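Local coordinates for protein alanine racemase (Oenococcus oeni PSU-1, PDB 3HUR) that belongs to the alanine racemase family of enzymes, in which an N-terminal TIM-barrel domain is joined to a C-terminal domain rich in beta strands, at residues A[14-19]-A[52-57]; A[25-30]-A[60-65]; A[37-42]-A[46-51]. All coordinates share one frame; numbering follows the deposited sequence.

Interaction 1: residues A[14-19]-A[52-57]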
ATOM      1  N   VAL A  14      -1.728   6.234 -26.415  1.00 27.10           N
ATOM      2  CA  VAL A  14      -0.457   5.883 -26.995  1.00 28.01           C
ATOM      3  C   VAL A  14      -0.403   6.355 -28.469  1.00 29.70           C
ATOM      4  O   VAL A  14      -1.132   5.860 -29.326  1.00 31.37           O
ATOM      5  CB  VAL A  14      -0.272   4.352 -27.000  1.00 28.09           C
ATOM      6  CG1 VAL A  14       1.052   4.001 -27.670  1.00 26.93           C
ATOM      7  CG2 VAL A  14      -0.383   3.756 -25.585  1.00 25.34           C
ATOM      8  N   ASP A  15       0.454   7.312 -28.760  1.00 30.42           N
ATOM      9  CA  ASP A  15       0.545   7.871 -30.095  1.00 30.97           C
ATOM     10  C   ASP A  15       1.587   7.115 -30.935  1.00 31.29           C
ATOM     11  O   ASP A  15       2.810   7.260 -30.730  1.00 30.92           O
ATOM     12  CB  ASP A  15       0.929   9.332 -29.968  1.00 31.40           C
ATOM     13  CG  ASP A  15       1.352   9.920 -31.265  1.00 31.92           C
ATOM     14  OD1 ASP A  15       1.414   9.161 -32.257  1.00 31.74           O
ATOM     15  OD2 ASP A  15       1.641  11.129 -31.274  1.00 33.22           O
ATOM     16  N   LEU A  16       1.113   6.321 -31.879  1.00 30.91           N
ATOM     17  CA  LEU A  16       2.003   5.401 -32.581  1.00 30.61           C
ATOM     18  C   LEU A  16       2.877   6.105 -33.554  1.00 31.63           C
ATOM     19  O   LEU A  16       3.939   5.584 -33.875  1.00 30.58           O
ATOM     20  CB  LEU A  16       1.232   4.300 -33.305  1.00 30.13           C
ATOM     21  CG  LEU A  16       0.501   3.298 -32.396  1.00 28.85           C
ATOM     22  CD1 LEU A  16      -0.414   2.356 -33.181  1.00 24.27           C
ATOM     23  CD2 LEU A  16       1.516   2.522 -31.555  1.00 26.07           C
ATOM     24  N   ASP A  17       2.450   7.284 -34.010  1.00 33.26           N
ATOM     25  CA  ASP A  17       3.281   8.119 -34.888  1.00 35.34           C
ATOM     26  C   ASP A  17       4.550   8.520 -34.147  1.00 35.34           C
ATOM     27  O   ASP A  17       5.636   8.515 -34.716  1.00 35.73           O
ATOM     28  CB  ASP A  17       2.595   9.433 -35.300  1.00 35.96           C
ATOM     29  CG  ASP A  17       1.488   9.251 -36.343  1.00 39.80           C
ATOM     30  OD1 ASP A  17       1.668   8.556 -37.368  1.00 43.66           O
ATOM     31  OD2 ASP A  17       0.421   9.864 -36.143  1.00 46.88           O
ATOM     32  N   ALA A  18       4.383   8.905 -32.889  1.00 34.93           N
ATOM     33  CA  ALA A  18       5.486   9.340 -32.070  1.00 34.82           C
ATOM     34  C   ALA A  18       6.415   8.179 -31.790  1.00 35.09           C
ATOM     35  O   ALA A  18       7.632   8.352 -31.792  1.00 35.72           O
ATOM     36  CB  ALA A  18       4.989   9.998 -30.771  1.00 34.07           C
ATOM     37  N   ALA A  19       5.881   6.977 -31.619  1.00 34.83           N
ATOM     38  CA  ALA A  19       6.778   5.835 -31.454  1.00 35.17           C
ATOM     39  C   ALA A  19       7.640   5.626 -32.724  1.00 35.25           C
ATOM     40  O   ALA A  19       8.823   5.269 -32.639  1.00 34.72           O
ATOM     41  CB  ALA A  19       5.999   4.526 -31.088  1.00 34.28           C
ATOM     42  N   ALA A  52       4.471  -2.934 -33.072  1.00 26.89           N
ATOM     43  CA  ALA A  52       5.051  -3.676 -34.177  1.00 28.32           C
ATOM     44  C   ALA A  52       4.411  -3.365 -35.532  1.00 29.40           C
ATOM     45  O   ALA A  52       5.128  -3.125 -36.492  1.00 31.36           O
ATOM     46  CB  ALA A  52       5.005  -5.117 -33.919  1.00 27.77           C
ATOM     47  N   LYS A  53       3.089  -3.370 -35.626  1.00 30.12           N
ATOM     48  CA  LYS A  53       2.424  -3.009 -36.860  1.00 30.55           C
ATOM     49  C   LYS A  53       2.801  -1.599 -37.293  1.00 31.41           C
ATOM     50  O   LYS A  53       3.023  -1.362 -38.463  1.00 31.82           O
ATOM     51  CB  LYS A  53       0.910  -3.045 -36.717  1.00 30.40           C
ATOM     52  CG  LYS A  53       0.313  -4.408 -36.675  1.00 32.38           C
ATOM     53  CD  LYS A  53      -1.186  -4.273 -36.455  1.00 36.58           C
ATOM     54  CE  LYS A  53      -1.905  -5.613 -36.516  1.00 40.90           C
ATOM     55  NZ  LYS A  53      -2.086  -6.098 -37.933  1.00 43.69           N
ATOM     56  N   ALA A  54       2.816  -0.649 -36.370  1.00 32.15           N
ATOM     57  CA  ALA A  54       3.246   0.699 -36.721  1.00 33.27           C
ATOM     58  C   ALA A  54       4.695   0.687 -37.272  1.00 33.94           C
ATOM     59  O   ALA A  54       5.013   1.432 -38.183  1.00 34.38           O
ATOM     60  CB  ALA A  54       3.153   1.615 -35.541  1.00 32.70           C
ATOM     61  N   PHE A  55       5.568  -0.148 -36.728  1.00 33.98           N
ATOM     62  CA  PHE A  55       6.929  -0.131 -37.219  1.00 34.55           C
ATOM     63  C   PHE A  55       7.058  -0.800 -38.596  1.00 36.29           C
ATOM     64  O   PHE A  55       7.936  -0.401 -39.369  1.00 37.03           O
ATOM     65  CB  PHE A  55       7.899  -0.804 -36.248  1.00 33.56           C
ATOM     66  CG  PHE A  55       7.947  -0.190 -34.882  1.00 28.06           C
ATOM     67  CD1 PHE A  55       7.709   1.129 -34.686  1.00 25.47           C
ATOM     68  CD2 PHE A  55       8.238  -0.971 -33.782  1.00 25.35           C
ATOM     69  CE1 PHE A  55       7.772   1.662 -33.414  1.00 26.51           C
ATOM     70  CE2 PHE A  55       8.303  -0.447 -32.532  1.00 23.54           C
ATOM     71  CZ  PHE A  55       8.060   0.861 -32.339  1.00 23.93           C
ATOM     72  N   GLN A  56       6.235  -1.823 -38.874  1.00 37.21           N
ATOM     73  CA  GLN A  56       6.269  -2.550 -40.179  1.00 38.18           C
ATOM     74  C   GLN A  56       5.764  -1.660 -41.316  1.00 38.90           C
ATOM     75  O   GLN A  56       6.305  -1.657 -42.405  1.00 39.23           O
ATOM     76  CB  GLN A  56       5.422  -3.831 -40.143  1.00 38.09           C
ATOM     77  CG  GLN A  56       5.660  -4.761 -41.315  1.00 36.85           C
ATOM     78  CD  GLN A  56       4.937  -6.107 -41.188  1.00 36.48           C
ATOM     79  OE1 GLN A  56       5.518  -7.100 -40.756  1.00 39.57           O
ATOM     80  NE2 GLN A  56       3.672  -6.141 -41.559  1.00 34.61           N
ATOM     81  N   GLU A  57       4.756  -0.857 -41.028  1.00 39.60           N
ATOM     82  CA  GLU A  57       4.091  -0.096 -42.044  1.00 39.92           C
ATOM     83  C   GLU A  57       4.916   1.099 -42.435  1.00 39.35           C
ATOM     84  O   GLU A  57       4.820   1.573 -43.578  1.00 39.43           O
ATOM     85  CB  GLU A  57       2.694   0.338 -41.578  1.00 40.52           C
ATOM     86  CG  GLU A  57       2.247   1.793 -42.000  1.00 42.55           C
ATOM     87  CD  GLU A  57       1.700   1.886 -43.414  1.00 45.33           C
ATOM     88  OE1 GLU A  57       1.529   0.831 -44.030  1.00 47.92           O
ATOM     89  OE2 GLU A  57       1.419   3.011 -43.901  1.00 48.43           O
TER
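A54 meets L16 where helix 48-57 passes the first turn of helix 16-30, methyl against methylene: A54 CB lies 4.0 Å from L16 CB. Their CA atoms, 6.4 Å apart, are the nearest across the segments, a spacing that lets the two CB atoms touch directly. With CG beside the backbone N (chi1 -67°), CB is the L16 atom nearest the alanine, and the branch lies a little farther off. F55 CB does not aim at 14-19, but chi1 of -59° carries the ring to A19: F55 CE1 is 3.8 Å from A19 O and 4.1 Å from A19 CB, with the carbonyl oxygen oblique to the ring. Helix 48-57 belongs to the first beta-alpha-beta crossover of the TIM barrel, between strands 34-38 and 63-66, whereas helix 16-30 grows directly out of strand 10-15 of the neighbouring mixed sheet. D15 marks that junction as the N-cap: its OD1 accepts from A18 N at 3.0 Å (162°), met from well above the carboxylate plane, and only weakly from D17 N. Further along, Q56 OE1 accepts from T81 N and L82 N, and E57 packs against L378 and V381.

Interaction 2: residues A[25-30]-A[60-65]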
ATOM      1  N   GLU A  25      14.377   8.861 -35.257  1.00 42.52           N
ATOM      2  CA  GLU A  25      15.369   9.777 -34.681  1.00 43.00           C
ATOM      3  C   GLU A  25      16.611   9.077 -34.299  1.00 42.76           C
ATOM      4  O   GLU A  25      17.711   9.564 -34.562  1.00 42.64           O
ATOM      5  CB  GLU A  25      14.875  10.448 -33.405  1.00 43.60           C
ATOM      6  CG  GLU A  25      13.912  11.566 -33.634  1.00 46.27           C
ATOM      7  CD  GLU A  25      14.582  12.805 -34.139  1.00 48.70           C
ATOM      8  OE1 GLU A  25      15.515  13.322 -33.462  1.00 50.50           O
ATOM      9  OE2 GLU A  25      14.142  13.261 -35.204  1.00 50.98           O
ATOM     10  N   ILE A  26      16.439   7.952 -33.626  1.00 42.85           N
ATOM     11  CA  ILE A  26      17.578   7.273 -33.071  1.00 43.48           C
ATOM     12  C   ILE A  26      18.383   6.560 -34.176  1.00 44.66           C
ATOM     13  O   ILE A  26      19.555   6.208 -33.972  1.00 44.67           O
ATOM     14  CB  ILE A  26      17.179   6.331 -31.915  1.00 42.81           C
ATOM     15  CG1 ILE A  26      18.379   6.071 -31.019  1.00 42.61           C
ATOM     16  CG2 ILE A  26      16.624   5.013 -32.434  1.00 42.59           C
ATOM     17  CD1 ILE A  26      18.877   7.294 -30.266  1.00 40.70           C
ATOM     18  N   ARG A  27      17.742   6.336 -35.324  1.00 46.08           N
ATOM     19  CA  ARG A  27      18.430   5.853 -36.524  1.00 47.55           C
ATOM     20  C   ARG A  27      19.408   6.946 -37.004  1.00 48.44           C
ATOM     21  O   ARG A  27      20.565   6.674 -37.246  1.00 47.51           O
ATOM     22  CB  ARG A  27      17.445   5.522 -37.646  1.00 47.31           C
ATOM     23  CG  ARG A  27      18.035   4.651 -38.754  1.00 48.41           C
ATOM     24  CD  ARG A  27      17.076   4.489 -39.944  1.00 50.44           C
ATOM     25  NE  ARG A  27      17.109   3.116 -40.455  1.00 53.66           N
ATOM     26  CZ  ARG A  27      16.188   2.178 -40.222  1.00 55.50           C
ATOM     27  NH1 ARG A  27      15.109   2.443 -39.490  1.00 58.18           N
ATOM     28  NH2 ARG A  27      16.340   0.961 -40.733  1.00 55.30           N
ATOM     29  N   GLU A  28      18.908   8.173 -37.115  1.00 49.48           N
ATOM     30  CA  GLU A  28      19.701   9.289 -37.594  1.00 50.99           C
ATOM     31  C   GLU A  28      20.763   9.667 -36.593  1.00 49.81           C
ATOM     32  O   GLU A  28      21.791  10.181 -36.978  1.00 52.19           O
ATOM     33  CB  GLU A  28      18.833  10.537 -37.868  1.00 51.91           C
ATOM     34  CG  GLU A  28      17.748  10.347 -38.927  1.00 56.72           C
ATOM     35  CD  GLU A  28      16.687  11.478 -38.912  1.00 63.68           C
ATOM     36  OE1 GLU A  28      17.101  12.668 -38.802  1.00 68.06           O
ATOM     37  OE2 GLU A  28      15.457  11.178 -39.020  1.00 65.89           O
ATOM     38  N   TRP A  29      20.513   9.436 -35.316  1.00 48.04           N
ATOM     39  CA  TRP A  29      21.411   9.867 -34.262  1.00 46.02           C
ATOM     40  C   TRP A  29      22.643   8.983 -34.242  1.00 45.94           C
ATOM     41  O   TRP A  29      23.727   9.411 -33.813  1.00 45.72           O
ATOM     42  CB  TRP A  29      20.681   9.749 -32.933  1.00 45.05           C
ATOM     43  CG  TRP A  29      21.411  10.201 -31.683  1.00 41.20           C
ATOM     44  CD1 TRP A  29      21.942   9.401 -30.710  1.00 37.55           C
ATOM     45  CD2 TRP A  29      21.606  11.553 -31.242  1.00 36.99           C
ATOM     46  NE1 TRP A  29      22.471  10.175 -29.696  1.00 36.51           N
ATOM     47  CE2 TRP A  29      22.277  11.498 -30.003  1.00 36.02           C
ATOM     48  CE3 TRP A  29      21.299  12.811 -31.790  1.00 37.80           C
ATOM     49  CZ2 TRP A  29      22.656  12.659 -29.301  1.00 37.04           C
ATOM     50  CZ3 TRP A  29      21.661  13.973 -31.074  1.00 36.18           C
ATOM     51  CH2 TRP A  29      22.336  13.879 -29.852  1.00 36.01           C
ATOM     52  N   THR A  30      22.462   7.744 -34.667  1.00 45.46           N
ATOM     53  CA  THR A  30      23.517   6.739 -34.586  1.00 45.18           C
ATOM     54  C   THR A  30      24.010   6.333 -35.989  1.00 46.25           C
ATOM     55  O   THR A  30      24.872   5.469 -36.125  1.00 46.28           O
ATOM     56  CB  THR A  30      23.028   5.492 -33.779  1.00 44.61           C
ATOM     57  OG1 THR A  30      22.062   4.744 -34.534  1.00 41.65           O
ATOM     58  CG2 THR A  30      22.417   5.915 -32.439  1.00 42.81           C
ATOM     59  N   SER A  60      10.187   1.552 -40.195  1.00 38.22           N
ATOM     60  CA  SER A  60      11.060   2.229 -39.260  1.00 36.98           C
ATOM     61  C   SER A  60      11.818   1.257 -38.403  1.00 36.02           C
ATOM     62  O   SER A  60      12.760   1.665 -37.699  1.00 36.79           O
ATOM     63  CB  SER A  60      10.281   3.246 -38.438  1.00 36.93           C
ATOM     64  OG  SER A  60       9.392   2.609 -37.556  1.00 38.68           O
ATOM     65  N   ALA A  61      11.447  -0.024 -38.491  1.00 34.91           N
ATOM     66  CA  ALA A  61      12.208  -1.147 -37.902  1.00 33.93           C
ATOM     67  C   ALA A  61      12.381  -2.284 -38.923  1.00 33.43           C
ATOM     68  O   ALA A  61      11.465  -2.563 -39.657  1.00 32.69           O
ATOM     69  CB  ALA A  61      11.491  -1.681 -36.695  1.00 33.65           C
ATOM     70  N   ASP A  62      13.525  -2.964 -38.901  1.00 33.21           N
ATOM     71  CA  ASP A  62      13.827  -4.066 -39.810  1.00 33.87           C
ATOM     72  C   ASP A  62      13.699  -5.443 -39.159  1.00 33.93           C
ATOM     73  O   ASP A  62      13.724  -6.488 -39.843  1.00 34.90           O
ATOM     74  CB  ASP A  62      15.263  -3.906 -40.343  1.00 34.19           C
ATOM     75  CG  ASP A  62      15.550  -2.477 -40.789  1.00 36.27           C
ATOM     76  OD1 ASP A  62      15.039  -2.061 -41.860  1.00 39.54           O
ATOM     77  OD2 ASP A  62      16.221  -1.756 -40.030  1.00 34.67           O
ATOM     78  N   ALA A  63      13.658  -5.465 -37.835  1.00 32.80           N
ATOM     79  CA  ALA A  63      13.246  -6.666 -37.104  1.00 31.40           C
ATOM     80  C   ALA A  63      12.614  -6.298 -35.753  1.00 30.38           C
ATOM     81  O   ALA A  63      12.592  -5.141 -35.320  1.00 29.50           O
ATOM     82  CB  ALA A  63      14.386  -7.568 -36.910  1.00 31.13           C
ATOM     83  N   LEU A  64      12.112  -7.309 -35.089  1.00 29.73           N
ATOM     84  CA  LEU A  64      11.482  -7.128 -33.801  1.00 29.12           C
ATOM     85  C   LEU A  64      12.117  -8.120 -32.873  1.00 27.84           C
ATOM     86  O   LEU A  64      12.314  -9.257 -33.261  1.00 27.13           O
ATOM     87  CB  LEU A  64       9.977  -7.432 -33.893  1.00 29.03           C
ATOM     88  CG  LEU A  64       9.205  -6.645 -34.944  1.00 28.63           C
ATOM     89  CD1 LEU A  64       7.782  -7.223 -35.101  1.00 25.63           C
ATOM     90  CD2 LEU A  64       9.196  -5.194 -34.582  1.00 24.28           C
ATOM     91  N   ILE A  65      12.429  -7.690 -31.652  1.00 27.70           N
ATOM     92  CA  ILE A  65      12.959  -8.605 -30.607  1.00 27.59           C
ATOM     93  C   ILE A  65      11.952  -8.665 -29.434  1.00 27.47           C
ATOM     94  O   ILE A  65      11.440  -7.630 -28.986  1.00 27.36           O
ATOM     95  CB  ILE A  65      14.334  -8.106 -30.065  1.00 27.38           C
ATOM     96  CG1 ILE A  65      15.298  -7.787 -31.223  1.00 28.53           C
ATOM     97  CG2 ILE A  65      14.935  -9.124 -29.149  1.00 27.34           C
ATOM     98  CD1 ILE A  65      16.752  -7.213 -30.828  1.00 26.16           C
TER
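R27 spans from helix 16-30 to the turn before strand 63-66 with two guanidinium nitrogens, each given its own acceptor. R27 NH2 forms a salt bridge with D62 OD2 at 2.8 Å, and R27 NH1 donates to the backbone O of S60 at 3.1 Å. Both bonds are weak by angle (121° and 128°), although both acceptors lie at the guanidinium edge, near its plane. The arginine chain leaves the helix with CG anti to the backbone N and bends at chi3, which brings the head across to the turn. The carboxylate is turned 85° against the guanidinium, consistent with pairing through one oxygen rather than a two-oxygen fork; D62 OD1 stays 3.5 Å from R27 NH2. Each partner has further bonds: OD2 also accepts from V35 N, and NH2 also donates to K33 O, both near the start of barrel strand 34-38. S60 OG pairs with T58 OG1, while T30 OG1 donates to I26 O at 3.0 Å, in the carbonyl plane. Two donors thus converge on D62 OD2, which ties this end of neighbouring parallel strands 34-38 and 63-66 to the helix; the aspartate would probably be kept ionised by the arginine and the V35 N-H together.

Interaction 3: residues A[37-42]-A[46-51]. With SO4 (sulfate ion), chain D.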
ATOM      1  N   ALA A  37      13.670  -3.354 -33.237  1.00 34.52           N
ATOM      2  CA  ALA A  37      12.832  -2.748 -32.185  1.00 33.35           C
ATOM      3  C   ALA A  37      12.640  -3.771 -31.107  1.00 32.26           C
ATOM      4  O   ALA A  37      12.173  -4.867 -31.399  1.00 32.47           O
ATOM      5  CB  ALA A  37      11.513  -2.358 -32.752  1.00 33.06           C
ATOM      6  N   VAL A  38      13.069  -3.453 -29.883  1.00 31.32           N
ATOM      7  CA  VAL A  38      12.922  -4.371 -28.783  1.00 30.48           C
ATOM      8  C   VAL A  38      11.577  -4.055 -28.104  1.00 30.93           C
ATOM      9  O   VAL A  38      11.317  -2.945 -27.697  1.00 30.36           O
ATOM     10  CB  VAL A  38      14.123  -4.304 -27.782  1.00 31.09           C
ATOM     11  CG1 VAL A  38      13.949  -5.315 -26.653  1.00 28.61           C
ATOM     12  CG2 VAL A  38      15.467  -4.569 -28.474  1.00 29.06           C
ATOM     13  N   LEU A  39      10.748  -5.075 -27.985  1.00 30.81           N
ATOM     14  CA  LEU A  39       9.441  -4.966 -27.442  1.00 30.93           C
ATOM     15  C   LEU A  39       9.279  -5.986 -26.337  1.00 31.57           C
ATOM     16  O   LEU A  39       8.731  -7.059 -26.549  1.00 34.43           O
ATOM     17  CB  LEU A  39       8.450  -5.285 -28.542  1.00 30.88           C
ATOM     18  CG  LEU A  39       8.346  -4.193 -29.603  1.00 32.60           C
ATOM     19  CD1 LEU A  39       7.260  -4.607 -30.548  1.00 34.26           C
ATOM     20  CD2 LEU A  39       8.045  -2.796 -28.967  1.00 34.10           C
ATOM     21  N   LYS A  40       9.745  -5.695 -25.141  1.00 30.79           N
ATOM     22  CA  LYS A  40       9.556  -6.638 -24.066  1.00 29.56           C
ATOM     23  C   LYS A  40       8.357  -6.204 -23.242  1.00 28.02           C
ATOM     24  O   LYS A  40       7.963  -5.032 -23.265  1.00 26.40           O
ATOM     25  CB  LYS A  40      10.796  -6.698 -23.214  1.00 30.23           C
ATOM     26  CG  LYS A  40      12.075  -6.999 -23.976  1.00 33.16           C
ATOM     27  CD  LYS A  40      13.228  -6.874 -23.029  1.00 37.95           C
ATOM     28  CE  LYS A  40      14.569  -7.338 -23.590  1.00 39.96           C
ATOM     29  NZ  LYS A  40      15.555  -7.104 -22.487  1.00 40.85           N
ATOM     30  N   ALA A  41       7.751  -7.159 -22.550  1.00 26.89           N
ATOM     31  CA  ALA A  41       6.654  -6.842 -21.629  1.00 27.54           C
ATOM     32  C   ALA A  41       5.505  -6.146 -22.356  1.00 26.47           C
ATOM     33  O   ALA A  41       5.086  -5.073 -21.967  1.00 25.39           O
ATOM     34  CB  ALA A  41       7.165  -5.938 -20.466  1.00 27.62           C
ATOM     35  N   ASP A  42       5.058  -6.759 -23.450  1.00 25.65           N
ATOM     36  CA  ASP A  42       3.989  -6.224 -24.255  1.00 25.64           C
ATOM     37  C   ASP A  42       4.229  -4.797 -24.627  1.00 24.18           C
ATOM     38  O   ASP A  42       3.389  -3.908 -24.354  1.00 24.48           O
ATOM     39  CB  ASP A  42       2.637  -6.383 -23.510  1.00 26.92           C
ATOM     40  CG  ASP A  42       1.413  -6.147 -24.416  1.00 30.21           C
ATOM     41  OD1 ASP A  42       0.324  -5.930 -23.838  1.00 36.61           O
ATOM     42  OD2 ASP A  42       1.523  -6.189 -25.677  1.00 33.45           O
ATOM     43  N   LEU A  46       2.794  -0.966 -23.340  1.00 26.46           N
ATOM     44  CA  LEU A  46       2.057  -0.058 -24.223  1.00 27.34           C
ATOM     45  C   LEU A  46       1.425  -0.774 -25.400  1.00 28.13           C
ATOM     46  O   LEU A  46       0.559  -0.195 -26.076  1.00 29.82           O
ATOM     47  CB  LEU A  46       2.953   1.070 -24.756  1.00 27.55           C
ATOM     48  CG  LEU A  46       3.581   1.941 -23.688  1.00 28.37           C
ATOM     49  CD1 LEU A  46       4.227   3.129 -24.326  1.00 30.01           C
ATOM     50  CD2 LEU A  46       2.545   2.372 -22.670  1.00 29.30           C
ATOM     51  N   GLY A  47       1.851  -2.011 -25.666  1.00 28.34           N
ATOM     52  CA  GLY A  47       1.175  -2.863 -26.638  1.00 27.53           C
ATOM     53  C   GLY A  47       2.106  -3.284 -27.754  1.00 26.93           C
ATOM     54  O   GLY A  47       2.418  -2.534 -28.619  1.00 26.82           O
ATOM     55  N   ALA A  48       2.541  -4.516 -27.745  1.00 27.15           N
ATOM     56  CA  ALA A  48       3.582  -4.925 -28.680  1.00 27.34           C
ATOM     57  C   ALA A  48       3.033  -5.000 -30.113  1.00 27.16           C
ATOM     58  O   ALA A  48       3.650  -4.571 -31.061  1.00 28.24           O
ATOM     59  CB  ALA A  48       4.176  -6.227 -28.240  1.00 25.88           C
ATOM     60  N   ILE A  49       1.849  -5.532 -30.265  1.00 27.43           N
ATOM     61  CA  ILE A  49       1.268  -5.700 -31.578  1.00 27.21           C
ATOM     62  C   ILE A  49       1.078  -4.382 -32.319  1.00 27.90           C
ATOM     63  O   ILE A  49       1.649  -4.228 -33.377  1.00 28.77           O
ATOM     64  CB  ILE A  49      -0.026  -6.455 -31.453  1.00 27.15           C
ATOM     65  CG1 ILE A  49       0.274  -7.782 -30.800  1.00 27.81           C
ATOM     66  CG2 ILE A  49      -0.697  -6.650 -32.780  1.00 26.27           C
ATOM     67  CD1 ILE A  49      -0.339  -8.923 -31.439  1.00 30.61           C
ATOM     68  N   PRO A  50       0.297  -3.426 -31.765  1.00 27.54           N
ATOM     69  CA  PRO A  50       0.136  -2.126 -32.393  1.00 27.49           C
ATOM     70  C   PRO A  50       1.458  -1.408 -32.641  1.00 27.39           C
ATOM     71  O   PRO A  50       1.627  -0.799 -33.681  1.00 26.87           O
ATOM     72  CB  PRO A  50      -0.728  -1.338 -31.400  1.00 27.01           C
ATOM     73  CG  PRO A  50      -1.060  -2.250 -30.322  1.00 27.51           C
ATOM     74  CD  PRO A  50      -0.658  -3.612 -30.672  1.00 27.68           C
ATOM     75  N   LEU A  51       2.369  -1.463 -31.677  1.00 27.05           N
ATOM     76  CA  LEU A  51       3.712  -0.907 -31.870  1.00 26.85           C
ATOM     77  C   LEU A  51       4.430  -1.613 -33.080  1.00 26.55           C
ATOM     78  O   LEU A  51       4.839  -0.964 -34.021  1.00 24.93           O
ATOM     79  CB  LEU A  51       4.524  -1.010 -30.567  1.00 26.56           C
ATOM     80  CG  LEU A  51       4.261   0.041 -29.469  1.00 25.32           C
ATOM     81  CD1 LEU A  51       4.986  -0.342 -28.184  1.00 22.34           C
ATOM     82  CD2 LEU A  51       4.634   1.441 -29.911  1.00 23.19           C
TER
HETATM   83  S   SO4 D 397       5.638 -10.470 -23.651  1.00 60.09           S
HETATM   84  O1  SO4 D 397       5.224 -10.130 -22.300  1.00 60.27           O
HETATM   85  O2  SO4 D 397       7.075 -10.851 -23.779  1.00 56.66           O
HETATM   86  O3  SO4 D 397       4.711 -11.532 -24.038  1.00 59.23           O
HETATM   87  O4  SO4 D 397       5.382  -9.269 -24.463  1.00 60.04           O
HETATM   88  O   HOH W   1       0.046  -6.457 -27.939  1.00 28.78           O
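L39 and A48 meet across the connection, with its short helix 41-45, that carries the chain from TIM-barrel strand 34-38 to helix 48-57, the opening half of a beta-alpha-beta crossover. L39 CD1 touches A48 O at 3.6 Å, while the other branch, CD2, reaches L51 CD1 at 4.0 Å, so the two methyls touch successive points of the helix start; the leucine side chains cross obliquely. A41 and D42 take left-handed backbone angles. D42 uses three groups. D42 N donates to O4 of a sulfate ion at 2.7 Å, also bound by N68 and by R8 of the second subunit. D42 O accepts from G47 N at 2.8 Å, with the donor tilted from the carbonyl plane. D42 CG is anti to the backbone N (chi1 -167°), which swings the carboxylate toward the start of the helix, where D42 OD2 takes A48 N at 2.8 Å in a nearly straight bond (170°) from above the carboxylate plane. G47, at the N-cap position with positive phi, has no side chain; D42, five residues back, supplies an acceptor at this helix start. D42 OD2 also accepts from a water at 2.7 Å, and that water accepts from I49 N at 3.1 Å.

In the fold
All three contacts lie at the beginning of the TIM barrel, around the crossover from strand 34-38 through helix 48-57 to strand 63-66. Interactions 1 and 3, with centres about 10 Å apart, share that helix: A19 CB of the first packs 3.6 Å from L51 CD2 of the third. Interactions 1 and 2 (centres about 12 Å apart) share helix 16-30, and a probable hydrogen bond of 3.1 Å from S60 N to F55 O joins them. Interactions 2 and 3, about 14 Å apart, meet in the sheet, where I65 N lies 2.8 Å from A37 O. The sulfate, held by D42 N of interaction 3, also bonds R8 NH1 of the second subunit, bridging two chains there.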